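Local coordinates for lactate racemase apoprotein (Thermoanaerobacterium thermosaccharolyticum, PDB 2YJG), which interconverts the D- and L-isomers of lactate, using a nickel pincer cofactor derived from nicotinic acid mononucleotide that this apoprotein form lacks, at residues 169-174 and 261-266; 231-236 and 253-258; 299-304 and 360-365; 318-323 and 377-382. All blocks are in the same frame, centred on the assembly; numbering follows the deposited sequence.

Contact 1 of 4, residues 169-174 and 261-266; sequences GFIEPH and KGCEFV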
loop_
_atom_site.group_PDB
_atom_site.type_symbol
_atom_site.label_atom_id
_atom_site.label_comp_id
_atom_site.label_asym_id
_atom_site.label_seq_id
_atom_site.Cartn_x
_atom_site.Cartn_y
_atom_site.Cartn_z
ATOM N N GLY A 169 7.548 16.711 -10.261
ATOM C CA GLY A 169 8.290 16.047 -11.344
ATOM C C GLY A 169 9.782 16.279 -11.204
ATOM O O GLY A 169 10.244 16.824 -10.193
ATOM N N PHE A 170 10.541 15.930 -12.241
ATOM C CA PHE A 170 11.987 16.231 -12.277
ATOM C C PHE A 170 12.380 16.673 -13.698
ATOM O O PHE A 170 11.608 16.424 -14.712
ATOM C CB PHE A 170 12.817 15.023 -11.829
ATOM C CG PHE A 170 12.983 14.004 -12.856
ATOM C CD1 PHE A 170 11.901 13.406 -13.448
ATOM C CD2 PHE A 170 14.231 13.635 -13.257
ATOM C CE1 PHE A 170 12.091 12.507 -14.457
ATOM C CE2 PHE A 170 14.403 12.706 -14.223
ATOM C CZ PHE A 170 13.332 12.159 -14.817
ATOM N N ILE A 171 13.534 17.320 -13.792
ATOM C CA ILE A 171 13.932 17.951 -15.058
ATOM C C ILE A 171 15.262 17.392 -15.531
ATOM O O ILE A 171 16.258 17.480 -14.792
ATOM C CB ILE A 171 14.038 19.487 -14.931
ATOM C CG1 ILE A 171 12.715 20.136 -14.685
ATOM C CG2 ILE A 171 14.649 20.042 -16.245
ATOM C CD1 ILE A 171 12.779 21.590 -14.182
ATOM N N GLU A 172 15.326 16.805 -16.726
ATOM C CA GLU A 172 16.585 16.304 -17.300
ATOM C C GLU A 172 16.375 16.428 -18.821
ATOM O O GLU A 172 15.239 16.610 -19.277
ATOM C CB GLU A 172 16.869 14.846 -16.932
ATOM C CG GLU A 172 15.881 13.847 -17.611
ATOM C CD GLU A 172 16.082 12.389 -17.178
ATOM O OE1 GLU A 172 16.892 12.120 -16.245
ATOM O OE2 GLU A 172 15.379 11.530 -17.779
ATOM N N PRO A 173 17.431 16.263 -19.621
ATOM C CA PRO A 173 17.224 16.461 -21.037
ATOM C C PRO A 173 16.355 15.362 -21.586
ATOM O O PRO A 173 16.337 14.276 -21.029
ATOM C CB PRO A 173 18.639 16.315 -21.604
ATOM C CG PRO A 173 19.536 16.730 -20.458
ATOM C CD PRO A 173 18.860 16.182 -19.287
ATOM N N HIS A 174 15.680 15.623 -22.683
ATOM C CA HIS A 174 14.883 14.583 -23.368
ATOM C C HIS A 174 15.042 14.748 -24.860
ATOM O O HIS A 174 14.883 15.882 -25.418
ATOM C CB HIS A 174 13.421 14.655 -22.915
ATOM C CG HIS A 174 12.549 13.669 -23.608
ATOM N ND1 HIS A 174 12.046 12.528 -23.011
ATOM C CD2 HIS A 174 12.110 13.653 -24.887
ATOM C CE1 HIS A 174 11.327 11.858 -23.912
ATOM N NE2 HIS A 174 11.360 12.525 -25.049
ATOM N N LYS A 261 13.019 27.944 -15.584
ATOM C CA LYS A 261 14.169 28.243 -14.731
ATOM C C LYS A 261 14.947 26.954 -14.415
ATOM O O LYS A 261 16.170 26.924 -14.446
ATOM C CB LYS A 261 13.710 28.987 -13.452
ATOM C CG LYS A 261 14.815 29.362 -12.517
ATOM C CD LYS A 261 15.897 30.297 -13.151
ATOM C CE LYS A 261 17.338 29.838 -12.713
ATOM N NZ LYS A 261 17.898 28.638 -13.482
ATOM N N GLY A 262 14.231 25.860 -14.206
ATOM C CA GLY A 262 14.888 24.567 -14.040
ATOM C C GLY A 262 15.618 24.080 -15.285
ATOM O O GLY A 262 16.756 23.553 -15.214
ATOM N N CYS A 263 15.009 24.271 -16.426
ATOM C CA CYS A 263 15.621 23.838 -17.707
ATOM C C CYS A 263 16.837 24.671 -17.987
ATOM O O CYS A 263 17.829 24.161 -18.540
ATOM C CB CYS A 263 14.622 23.965 -18.863
ATOM S SG CYS A 263 13.255 22.763 -18.822
ATOM N N GLU A 264 16.786 25.959 -17.617
ATOM C CA GLU A 264 17.955 26.797 -17.804
ATOM C C GLU A 264 19.090 26.245 -16.958
ATOM O O GLU A 264 20.201 26.198 -17.409
ATOM C CB GLU A 264 17.714 28.284 -17.481
ATOM C CG GLU A 264 16.762 28.952 -18.441
ATOM C CD GLU A 264 16.197 30.259 -17.870
ATOM O OE1 GLU A 264 16.464 30.605 -16.696
ATOM O OE2 GLU A 264 15.505 30.938 -18.608
ATOM N N PHE A 265 18.817 25.847 -15.736
ATOM C CA PHE A 265 19.824 25.286 -14.864
ATOM C C PHE A 265 20.422 23.985 -15.507
ATOM O O PHE A 265 21.641 23.809 -15.607
ATOM C CB PHE A 265 19.248 25.056 -13.451
ATOM C CG PHE A 265 20.212 24.395 -12.504
ATOM C CD1 PHE A 265 21.276 25.091 -11.973
ATOM C CD2 PHE A 265 20.067 23.073 -12.160
ATOM C CE1 PHE A 265 22.175 24.453 -11.146
ATOM C CE2 PHE A 265 20.970 22.459 -11.293
ATOM C CZ PHE A 265 22.005 23.159 -10.801
ATOM N N VAL A 266 19.548 23.097 -15.935
ATOM C CA VAL A 266 19.943 21.837 -16.543
ATOM C C VAL A 266 20.727 22.097 -17.783
ATOM O O VAL A 266 21.730 21.415 -17.959
ATOM C CB VAL A 266 18.758 20.861 -16.725
ATOM C CG1 VAL A 266 19.167 19.614 -17.449
ATOM C CG2 VAL A 266 18.179 20.477 -15.349
#

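Contact 2 of 4, residues 231-236 and 253-258; sequences ANLAFI and GHSEKA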
loop_
_atom_site.group_PDB
_atom_site.type_symbol
_atom_site.label_atom_id
_atom_site.label_comp_id
_atom_site.label_asym_id
_atom_site.label_seq_id
_atom_site.Cartn_x
_atom_site.Cartn_y
_atom_site.Cartn_z
ATOM N N ALA A 231 -5.599 22.522 -18.780
ATOM C CA ALA A 231 -5.815 21.754 -17.548
ATOM C C ALA A 231 -5.829 22.577 -16.278
ATOM O O ALA A 231 -6.048 21.985 -15.204
ATOM C CB ALA A 231 -4.710 20.685 -17.416
ATOM N N ASN A 232 -5.477 23.862 -16.378
ATOM C CA ASN A 232 -5.313 24.792 -15.231
ATOM C C ASN A 232 -4.304 24.253 -14.185
ATOM O O ASN A 232 -4.492 24.382 -12.990
ATOM C CB ASN A 232 -6.687 25.139 -14.568
ATOM C CG ASN A 232 -7.697 25.781 -15.575
ATOM O OD1 ASN A 232 -8.771 25.218 -15.895
ATOM N ND2 ASN A 232 -7.309 26.930 -16.102
ATOM N N LEU A 233 -3.202 23.681 -14.670
ATOM C CA LEU A 233 -2.047 23.405 -13.824
ATOM C C LEU A 233 -1.516 24.697 -13.220
ATOM O O LEU A 233 -0.910 25.553 -13.886
ATOM C CB LEU A 233 -0.947 22.631 -14.630
ATOM C CG LEU A 233 0.312 22.189 -13.887
ATOM C CD1 LEU A 233 -0.036 21.235 -12.705
ATOM C CD2 LEU A 233 1.331 21.500 -14.852
ATOM N N ALA A 234 -1.723 24.831 -11.919
ATOM C CA ALA A 234 -1.549 26.095 -11.207
ATOM C C ALA A 234 -0.219 26.242 -10.471
ATOM O O ALA A 234 0.252 27.344 -10.173
ATOM C CB ALA A 234 -2.714 26.246 -10.215
ATOM N N PHE A 235 0.418 25.126 -10.174
ATOM C CA PHE A 235 1.671 25.118 -9.418
ATOM C C PHE A 235 2.396 23.789 -9.697
ATOM O O PHE A 235 1.745 22.720 -9.743
ATOM C CB PHE A 235 1.364 25.241 -7.919
ATOM C CG PHE A 235 2.546 25.499 -7.053
ATOM C CD1 PHE A 235 3.298 24.454 -6.531
ATOM C CD2 PHE A 235 2.878 26.792 -6.688
ATOM C CE1 PHE A 235 4.368 24.721 -5.710
ATOM C CE2 PHE A 235 3.913 27.038 -5.888
ATOM C CZ PHE A 235 4.637 26.007 -5.366
ATOM N N ILE A 236 3.724 23.891 -9.857
ATOM C CA ILE A 236 4.607 22.723 -9.925
ATOM C C ILE A 236 5.769 22.786 -8.903
ATOM O O ILE A 236 6.141 23.892 -8.401
ATOM C CB ILE A 236 5.140 22.507 -11.349
ATOM C CG1 ILE A 236 6.233 23.533 -11.690
ATOM C CG2 ILE A 236 3.954 22.470 -12.391
ATOM C CD1 ILE A 236 7.005 23.187 -13.028
ATOM N N GLY A 253 6.585 26.785 -8.603
ATOM C CA GLY A 253 5.687 27.882 -8.947
ATOM C C GLY A 253 4.966 27.669 -10.244
ATOM O O GLY A 253 4.429 26.586 -10.484
ATOM N N HIS A 254 4.958 28.692 -11.111
ATOM C CA HIS A 254 4.190 28.709 -12.334
ATOM C C HIS A 254 4.619 27.532 -13.209
ATOM O O HIS A 254 5.832 27.240 -13.303
ATOM C CB HIS A 254 4.470 30.023 -13.036
ATOM C CG HIS A 254 3.656 30.269 -14.252
ATOM N ND1 HIS A 254 3.931 29.691 -15.477
ATOM C CD2 HIS A 254 2.619 31.117 -14.457
ATOM C CE1 HIS A 254 3.053 30.122 -16.363
ATOM N NE2 HIS A 254 2.240 30.981 -15.767
ATOM N N SER A 255 3.656 26.835 -13.783
ATOM C CA SER A 255 3.977 25.540 -14.417
ATOM C C SER A 255 4.937 25.683 -15.604
ATOM O O SER A 255 5.696 24.761 -15.918
ATOM C CB SER A 255 2.715 24.782 -14.812
ATOM O OG SER A 255 2.215 25.188 -16.068
ATOM N N GLU A 256 4.891 26.833 -16.265
ATOM C CA GLU A 256 5.836 27.177 -17.311
ATOM C C GLU A 256 7.080 27.894 -16.773
ATOM O O GLU A 256 8.178 27.473 -17.060
ATOM C CB GLU A 256 5.151 27.976 -18.478
ATOM C CG GLU A 256 5.979 27.901 -19.723
ATOM C CD GLU A 256 5.315 28.398 -21.043
ATOM O OE1 GLU A 256 4.111 28.725 -21.074
ATOM O OE2 GLU A 256 6.054 28.408 -22.074
ATOM N N LYS A 257 6.941 29.006 -16.045
ATOM C CA LYS A 257 8.092 29.807 -15.679
ATOM C C LYS A 257 9.039 29.055 -14.746
ATOM O O LYS A 257 10.253 29.225 -14.852
ATOM C CB LYS A 257 7.653 31.151 -15.064
ATOM C CG LYS A 257 6.938 32.059 -16.080
ATOM C CD LYS A 257 6.374 33.344 -15.420
ATOM C CE LYS A 257 5.520 34.215 -16.348
ATOM N NZ LYS A 257 4.452 33.389 -16.927
ATOM N N ALA A 258 8.509 28.282 -13.777
ATOM C CA ALA A 258 9.351 27.513 -12.864
ATOM C C ALA A 258 10.090 26.392 -13.608
ATOM O O ALA A 258 11.235 26.173 -13.322
ATOM C CB ALA A 258 8.576 26.939 -11.649
HETATM O O HOH W 1 0.927 27.652 -13.676
#

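Contact 3 of 4, residues 299-304 and 360-365; sequences GMTAGE and AQILAR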
loop_
_atom_site.group_PDB
_atom_site.type_symbol
_atom_site.label_atom_id
_atom_site.label_comp_id
_atom_site.label_asym_id
_atom_site.label_seq_id
_atom_site.Cartn_x
_atom_site.Cartn_y
_atom_site.Cartn_z
ATOM N N GLY A 299 21.095 7.872 -26.378
ATOM C CA GLY A 299 22.571 8.089 -26.436
ATOM C C GLY A 299 23.056 8.232 -27.871
ATOM O O GLY A 299 23.970 8.989 -28.186
ATOM N N MET A 300 22.459 7.472 -28.791
ATOM C CA MET A 300 22.856 7.604 -30.174
ATOM C C MET A 300 22.622 8.993 -30.764
ATOM O O MET A 300 23.398 9.439 -31.654
ATOM C CB MET A 300 22.116 6.605 -31.075
ATOM C CG MET A 300 22.337 5.127 -30.749
ATOM S SD MET A 300 21.438 4.085 -31.903
ATOM C CE MET A 300 21.667 2.519 -31.099
ATOM N N THR A 301 21.553 9.650 -30.299
ATOM C CA THR A 301 21.263 11.033 -30.745
ATOM C C THR A 301 22.356 12.017 -30.293
ATOM O O THR A 301 22.602 12.994 -30.992
ATOM C CB THR A 301 19.875 11.615 -30.307
ATOM O OG1 THR A 301 19.803 11.815 -28.887
ATOM C CG2 THR A 301 18.675 10.762 -30.876
ATOM N N ALA A 302 22.977 11.774 -29.122
ATOM C CA ALA A 302 24.082 12.622 -28.634
ATOM C C ALA A 302 25.255 12.340 -29.583
ATOM O O ALA A 302 25.921 13.273 -30.010
ATOM C CB ALA A 302 24.458 12.260 -27.176
ATOM N N GLY A 303 25.458 11.066 -29.928
ATOM C CA GLY A 303 26.375 10.681 -31.011
ATOM C C GLY A 303 26.177 11.402 -32.336
ATOM O O GLY A 303 27.139 11.944 -32.957
ATOM N N GLU A 304 24.927 11.400 -32.808
ATOM C CA GLU A 304 24.560 11.965 -34.069
ATOM C C GLU A 304 24.981 13.433 -34.149
ATOM O O GLU A 304 25.517 13.854 -35.155
ATOM C CB GLU A 304 23.031 11.923 -34.201
ATOM C CG GLU A 304 22.431 12.444 -35.511
ATOM C CD GLU A 304 20.886 12.463 -35.432
ATOM O OE1 GLU A 304 20.354 12.567 -34.325
ATOM O OE2 GLU A 304 20.200 12.413 -36.479
ATOM N N ALA A 360 11.659 4.153 -33.524
ATOM C CA ALA A 360 12.170 3.670 -34.798
ATOM C C ALA A 360 12.479 4.807 -35.794
ATOM O O ALA A 360 13.461 4.743 -36.558
ATOM C CB ALA A 360 11.210 2.592 -35.501
ATOM N N GLN A 361 11.620 5.824 -35.808
ATOM C CA GLN A 361 11.778 6.925 -36.720
ATOM C C GLN A 361 13.106 7.633 -36.411
ATOM O O GLN A 361 13.925 7.946 -37.305
ATOM C CB GLN A 361 10.602 7.883 -36.526
ATOM C CG GLN A 361 10.602 9.016 -37.547
ATOM C CD GLN A 361 9.427 9.966 -37.403
ATOM O OE1 GLN A 361 8.446 9.670 -36.705
ATOM N NE2 GLN A 361 9.518 11.115 -38.082
ATOM N N ILE A 362 13.301 7.948 -35.141
ATOM C CA ILE A 362 14.580 8.560 -34.739
ATOM C C ILE A 362 15.779 7.742 -35.036
ATOM O O ILE A 362 16.770 8.304 -35.558
ATOM C CB ILE A 362 14.541 8.985 -33.260
ATOM C CG1 ILE A 362 13.443 10.007 -33.152
ATOM C CG2 ILE A 362 16.048 9.526 -32.709
ATOM C CD1 ILE A 362 12.959 10.339 -31.719
ATOM N N LEU A 363 15.758 6.425 -34.755
ATOM C CA LEU A 363 16.912 5.585 -35.115
ATOM C C LEU A 363 17.131 5.557 -36.621
ATOM O O LEU A 363 18.273 5.689 -37.088
ATOM C CB LEU A 363 16.740 4.175 -34.554
ATOM C CG LEU A 363 17.797 3.124 -34.852
ATOM C CD1 LEU A 363 19.159 3.632 -34.235
ATOM C CD2 LEU A 363 17.397 1.729 -34.298
ATOM N N ALA A 364 16.041 5.458 -37.422
ATOM C CA ALA A 364 16.185 5.558 -38.860
ATOM C C ALA A 364 16.830 6.893 -39.304
ATOM O O ALA A 364 17.677 6.900 -40.154
ATOM C CB ALA A 364 14.811 5.253 -39.651
ATOM N N ARG A 365 16.439 8.006 -38.717
ATOM C CA ARG A 365 17.050 9.321 -39.028
ATOM C C ARG A 365 18.580 9.196 -38.849
ATOM O O ARG A 365 19.363 9.581 -39.729
ATOM C CB ARG A 365 16.479 10.419 -38.129
ATOM C CG ARG A 365 17.067 11.740 -38.385
ATOM C CD ARG A 365 16.585 12.747 -37.426
ATOM N NE ARG A 365 17.286 12.616 -36.129
ATOM C CZ ARG A 365 16.756 12.857 -34.943
ATOM N NH1 ARG A 365 15.466 13.188 -34.789
ATOM N NH2 ARG A 365 17.500 12.676 -33.869
HETATM O O HOH W 2 21.155 11.818 -38.710
#

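Contact 4 of 4, residues 318-323 and 377-382; sequences ECADGH and DSKNYE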
loop_
_atom_site.group_PDB
_atom_site.type_symbol
_atom_site.label_atom_id
_atom_site.label_comp_id
_atom_site.label_asym_id
_atom_site.label_seq_id
_atom_site.Cartn_x
_atom_site.Cartn_y
_atom_site.Cartn_z
ATOM N N GLU A 318 24.575 -2.201 -22.738
ATOM C CA GLU A 318 24.511 -3.656 -22.456
ATOM C C GLU A 318 23.249 -4.249 -23.031
ATOM O O GLU A 318 23.269 -5.334 -23.618
ATOM C CB GLU A 318 24.545 -3.863 -20.954
ATOM C CG GLU A 318 24.406 -5.294 -20.540
ATOM C CD GLU A 318 24.403 -5.510 -19.065
ATOM O OE1 GLU A 318 23.541 -4.931 -18.354
ATOM O OE2 GLU A 318 25.265 -6.312 -18.612
ATOM N N CYS A 319 22.137 -3.514 -22.911
ATOM C CA CYS A 319 20.857 -3.976 -23.459
ATOM C C CYS A 319 20.483 -5.363 -22.963
ATOM O O CYS A 319 20.113 -6.234 -23.735
ATOM C CB CYS A 319 20.820 -3.922 -24.998
ATOM S SG CYS A 319 21.088 -2.218 -25.648
ATOM N N ALA A 320 20.605 -5.543 -21.669
ATOM C CA ALA A 320 20.354 -6.837 -21.027
ATOM C C ALA A 320 18.961 -7.370 -21.342
ATOM O O ALA A 320 18.784 -8.585 -21.365
ATOM C CB ALA A 320 20.496 -6.691 -19.477
ATOM N N ASP A 321 17.991 -6.469 -21.524
ATOM C CA ASP A 321 16.612 -6.841 -21.821
ATOM C C ASP A 321 16.280 -6.946 -23.303
ATOM O O ASP A 321 15.112 -7.197 -23.638
ATOM C CB ASP A 321 15.650 -5.889 -21.124
ATOM C CG ASP A 321 15.769 -5.948 -19.603
ATOM O OD1 ASP A 321 16.183 -6.992 -19.064
ATOM O OD2 ASP A 321 15.416 -4.977 -18.939
ATOM N N GLY A 322 17.280 -6.854 -24.182
ATOM C CA GLY A 322 17.082 -7.124 -25.585
ATOM C C GLY A 322 16.681 -5.853 -26.319
ATOM O O GLY A 322 17.178 -4.773 -25.956
ATOM N N HIS A 323 15.792 -5.944 -27.319
ATOM C CA HIS A 323 15.519 -4.792 -28.189
ATOM C C HIS A 323 14.615 -3.765 -27.594
ATOM O O HIS A 323 14.633 -2.650 -28.060
ATOM C CB HIS A 323 15.034 -5.160 -29.608
ATOM C CG HIS A 323 13.911 -6.156 -29.620
ATOM N ND1 HIS A 323 12.713 -5.946 -28.966
ATOM C CD2 HIS A 323 13.798 -7.360 -30.238
ATOM C CE1 HIS A 323 11.932 -7.006 -29.124
ATOM N NE2 HIS A 323 12.568 -7.880 -29.895
ATOM N N ASP A 377 25.765 -6.928 -25.167
ATOM C CA ASP A 377 25.686 -8.336 -24.787
ATOM C C ASP A 377 25.519 -9.170 -26.014
ATOM O O ASP A 377 24.749 -8.784 -26.890
ATOM C CB ASP A 377 24.479 -8.497 -23.858
ATOM C CG ASP A 377 24.439 -9.813 -23.145
ATOM O OD1 ASP A 377 24.205 -10.875 -23.822
ATOM O OD2 ASP A 377 24.578 -9.765 -21.888
ATOM N N SER A 378 26.196 -10.330 -26.065
ATOM C CA SER A 378 26.188 -11.180 -27.257
ATOM C C SER A 378 24.815 -11.679 -27.645
ATOM O O SER A 378 24.615 -11.977 -28.834
ATOM C CB SER A 378 27.127 -12.386 -27.120
ATOM O OG SER A 378 26.650 -13.255 -26.109
ATOM N N LYS A 379 23.899 -11.755 -26.664
ATOM C CA LYS A 379 22.465 -12.110 -26.854
ATOM C C LYS A 379 21.834 -11.219 -27.885
ATOM O O LYS A 379 20.839 -11.606 -28.556
ATOM C CB LYS A 379 21.626 -11.842 -25.580
ATOM C CG LYS A 379 21.804 -12.673 -24.361
ATOM C CD LYS A 379 20.846 -12.234 -23.216
ATOM C CE LYS A 379 21.131 -10.855 -22.580
ATOM N NZ LYS A 379 20.374 -10.616 -21.231
ATOM N N ASN A 380 22.396 -10.021 -28.069
ATOM C CA ASN A 380 21.777 -9.031 -28.921
ATOM C C ASN A 380 22.403 -8.851 -30.304
ATOM O O ASN A 380 21.945 -7.984 -31.067
ATOM C CB ASN A 380 21.846 -7.633 -28.235
ATOM C CG ASN A 380 21.146 -7.608 -26.906
ATOM O OD1 ASN A 380 20.073 -8.213 -26.775
ATOM N ND2 ASN A 380 21.750 -6.922 -25.877
ATOM N N TYR A 381 23.420 -9.653 -30.656
ATOM C CA TYR A 381 24.120 -9.392 -31.887
ATOM C C TYR A 381 23.212 -9.520 -33.077
ATOM O O TYR A 381 23.322 -8.734 -34.021
ATOM C CB TYR A 381 25.342 -10.289 -32.062
ATOM C CG TYR A 381 26.493 -10.121 -31.067
ATOM C CD1 TYR A 381 26.702 -8.928 -30.324
ATOM C CD2 TYR A 381 27.463 -11.137 -30.941
ATOM C CE1 TYR A 381 27.788 -8.791 -29.421
ATOM C CE2 TYR A 381 28.553 -11.013 -30.049
ATOM C CZ TYR A 381 28.729 -9.838 -29.276
ATOM O OH TYR A 381 29.870 -9.719 -28.383
ATOM N N GLU A 382 22.329 -10.516 -33.059
ATOM C CA GLU A 382 21.463 -10.720 -34.232
ATOM C C GLU A 382 20.467 -9.593 -34.351
ATOM O O GLU A 382 20.202 -9.102 -35.446
ATOM C CB GLU A 382 20.788 -12.083 -34.147
ATOM C CG GLU A 382 21.798 -13.216 -34.241
ATOM C CD GLU A 382 22.701 -13.198 -35.520
ATOM O OE1 GLU A 382 22.243 -12.874 -36.665
ATOM O OE2 GLU A 382 23.897 -13.546 -35.367
HETATM O O HOH W 3 26.316 -8.195 -19.970
#

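Contact 1 of 4, residues 169-174 and 261-266
Ile-171 and Cys-263 bring the two backbones within 6.7 Å of each other, CA to CA. Residues 169-174 run from the end of strand 164-170 into the short strand 173-174. Residues 261-266 are a stretch of helix 257-270. Further along, Glu-172 CA comes to 6.5 Å from Val-266 CA.

The contact is apolar. Ile-171 points at the helix and touches it with two branches. Its CD1 lies 3.7 Å from Gly-262 CA, where a side chain on the helix would collide with it. Its CG2, anti to the backbone N, meets Val-266 CG2 at 3.7 Å and Cys-263 SG at 4.0 Å. Val-266 spreads over two neighbours: CG2 also faces the carbonyl O of Ile-171, and CG1 rests against Pro-173 CD at 3.9 Å. An alanine at Ile-171 would probably open a gap over Gly-262 and leave Val-266 CG2 and Cys-263 SG without their methyl partner. Phe-179 also touches Ile-171, Cys-263 and Val-266.

This is a helix packed against the end of a sheet strand in an alpha/beta fold. The same strand end leads to His-174, probably a proton donor/acceptor of the active site, as in related racemases.

Contact 2 of 4, residues 231-236 and 253-258
Phe-235 lays one face of its ring over the backbone of Gly-253. The CA of Gly-253 sits 4.0 Å from the ring centroid and 28° off the ring normal, a CH-pi contact. CG of Phe-235 is anti to the backbone N (chi1 -169°). The CB bond points away from Gly-253, yet the ring end comes back to it. An alanine at Phe-235 would probably uncover this side of Gly-253 and leave a gap beside Leu-56 and Leu-59, which also touch the ring.

Ile-236 goes to the other side of the strand. Its CG2 packs on Ser-255 CB at 3.6 Å, and its CD1 reaches the carbonyl O of Ser-255. Its CG1 meets Ala-258 CB, in helix 257-270. Leu-233 joins from the same segment, with CD2 3.6 Å from Ser-255 CB. Leu-233 and Ile-236 thus both pack on Ser-255 CB, from the strand side.

The backbones pair through Ile-236 and Gly-253, an antiparallel hydrogen-bonded pair. Ile-236 N donates to Gly-253 O at 2.9 Å, and Gly-253 N donates to Ile-236 O at 2.9 Å. Beyond this pair a water bridges Leu-233 O and Ser-255 N. His-254 ND1 then accepts from Glu-256 N and Lys-257 N, the latter bond being the straighter (168°).

The arrangement is the edge of a mixed sheet, where strand 247-253 pairs with strand 233-241 and its end turns into helix 257-270. His-254, just before the turn into that helix, provides a capping acceptor.

Contact 3 of 4, residues 299-304 and 360-365
Glu-304 and Arg-365 form a two-pronged salt bridge between helix 293-305 and helix 357-369. The helix segments run at 29° to each other, with axes 10.4 Å apart.

Glu-304 is extended, with CG anti to the backbone N (chi1 -178°). Arg-365 also starts with CG anti to its backbone N, but its chain bends at chi3 (78°), which turns NE out of line with the extended part of the chain. The two side chains meet at about a right angle. The carboxylate and guanidinium planes are nearly coplanar. Arg-365 NE donates to Glu-304 OE2 at 2.9 Å, and Arg-365 NH2 donates to Glu-304 OE1 at 2.9 Å. Each oxygen uses its syn lone pair. A water donates to Glu-304 OE2 and to the carbonyl O of Arg-365.

The apolar part lies beside this bridge. Met-300 is extended beyond CG and sets its SD 3.3 Å from Leu-363 CD1. Thr-301 CG2 presses on Ile-362 CG2 at 3.4 Å, a tight methyl pair, and also lies 3.7 Å from Arg-365 NH2. Thr-301 OG1 turns to Lys-298 O, within its own helix.

Two bonds to two oxygens fix the rotation of both flat groups. By pairing with Arg-365, the carboxylate probably eases the repulsion between Arg-365 and Arg-211, whose NH1 atoms lie close. The chemistry implies a paired-charge link between the helices, set beside a close apolar seam.

Contact 4 of 4, residues 318-323 and 377-382
A type I beta turn from Cys-319 to Gly-322 meets the short 3-10 segment 378-380 just ahead of helix 381-386. The turn belongs to the loop that follows strand 311-316.

Asn-380 points at the turn. Its ND2 donates to Cys-319 O at 2.8 Å, from above the carbonyl plane. Gly-322 N closes the turn on the same oxygen from the opposite face, so two donors grip it. The other end of the amide, OD1 of Asn-380, lies 3.4 Å from Gly-322 CA. Asn-380 ND2 also hydrogen-bonds to Thr-376 OG1, just before the segment.

The Lys-379 chain bends at chi3 (-69°), which sets the place of CE. NZ then donates to Ala-320 O at 2.6 Å, in the carbonyl plane on a lone pair. The backbones touch where Asp-377 N makes a weak bond to Glu-318 O at 3.3 Å. A water bridges Glu-318 OE2 and Asp-377 OD2, two acidic groups that would probably repel each other. Asp-377 OD1 accepts from Lys-379 N, which makes an Asx turn.

The contact joins loops after two neighbouring strands, 311-316 and 371-375, of a parallel alpha/beta sheet. It pairs a beta turn with an Asx turn that leads into a helix.

Overall arrangement
Following the chain, contact 1 closes a long loop from the end of strand 164-170 to helix 257-270. Contact 2 is nested inside that loop. It closes the shorter hairpin of strands 233-241 and 247-253, and its second segment runs straight into the helix of contact 1. Both therefore tie helix 257-270 to the mixed sheet. Contacts 3 and 4 come later, and their segments alternate, so the two loops cross. They lie in the C-terminal domain, around the parallel sheet: contact 3 joins two helices, contact 4 two loops after strands. Contacts 2 and 3 sit on opposite sides of the chain's centre, with centres about 31 Å apart.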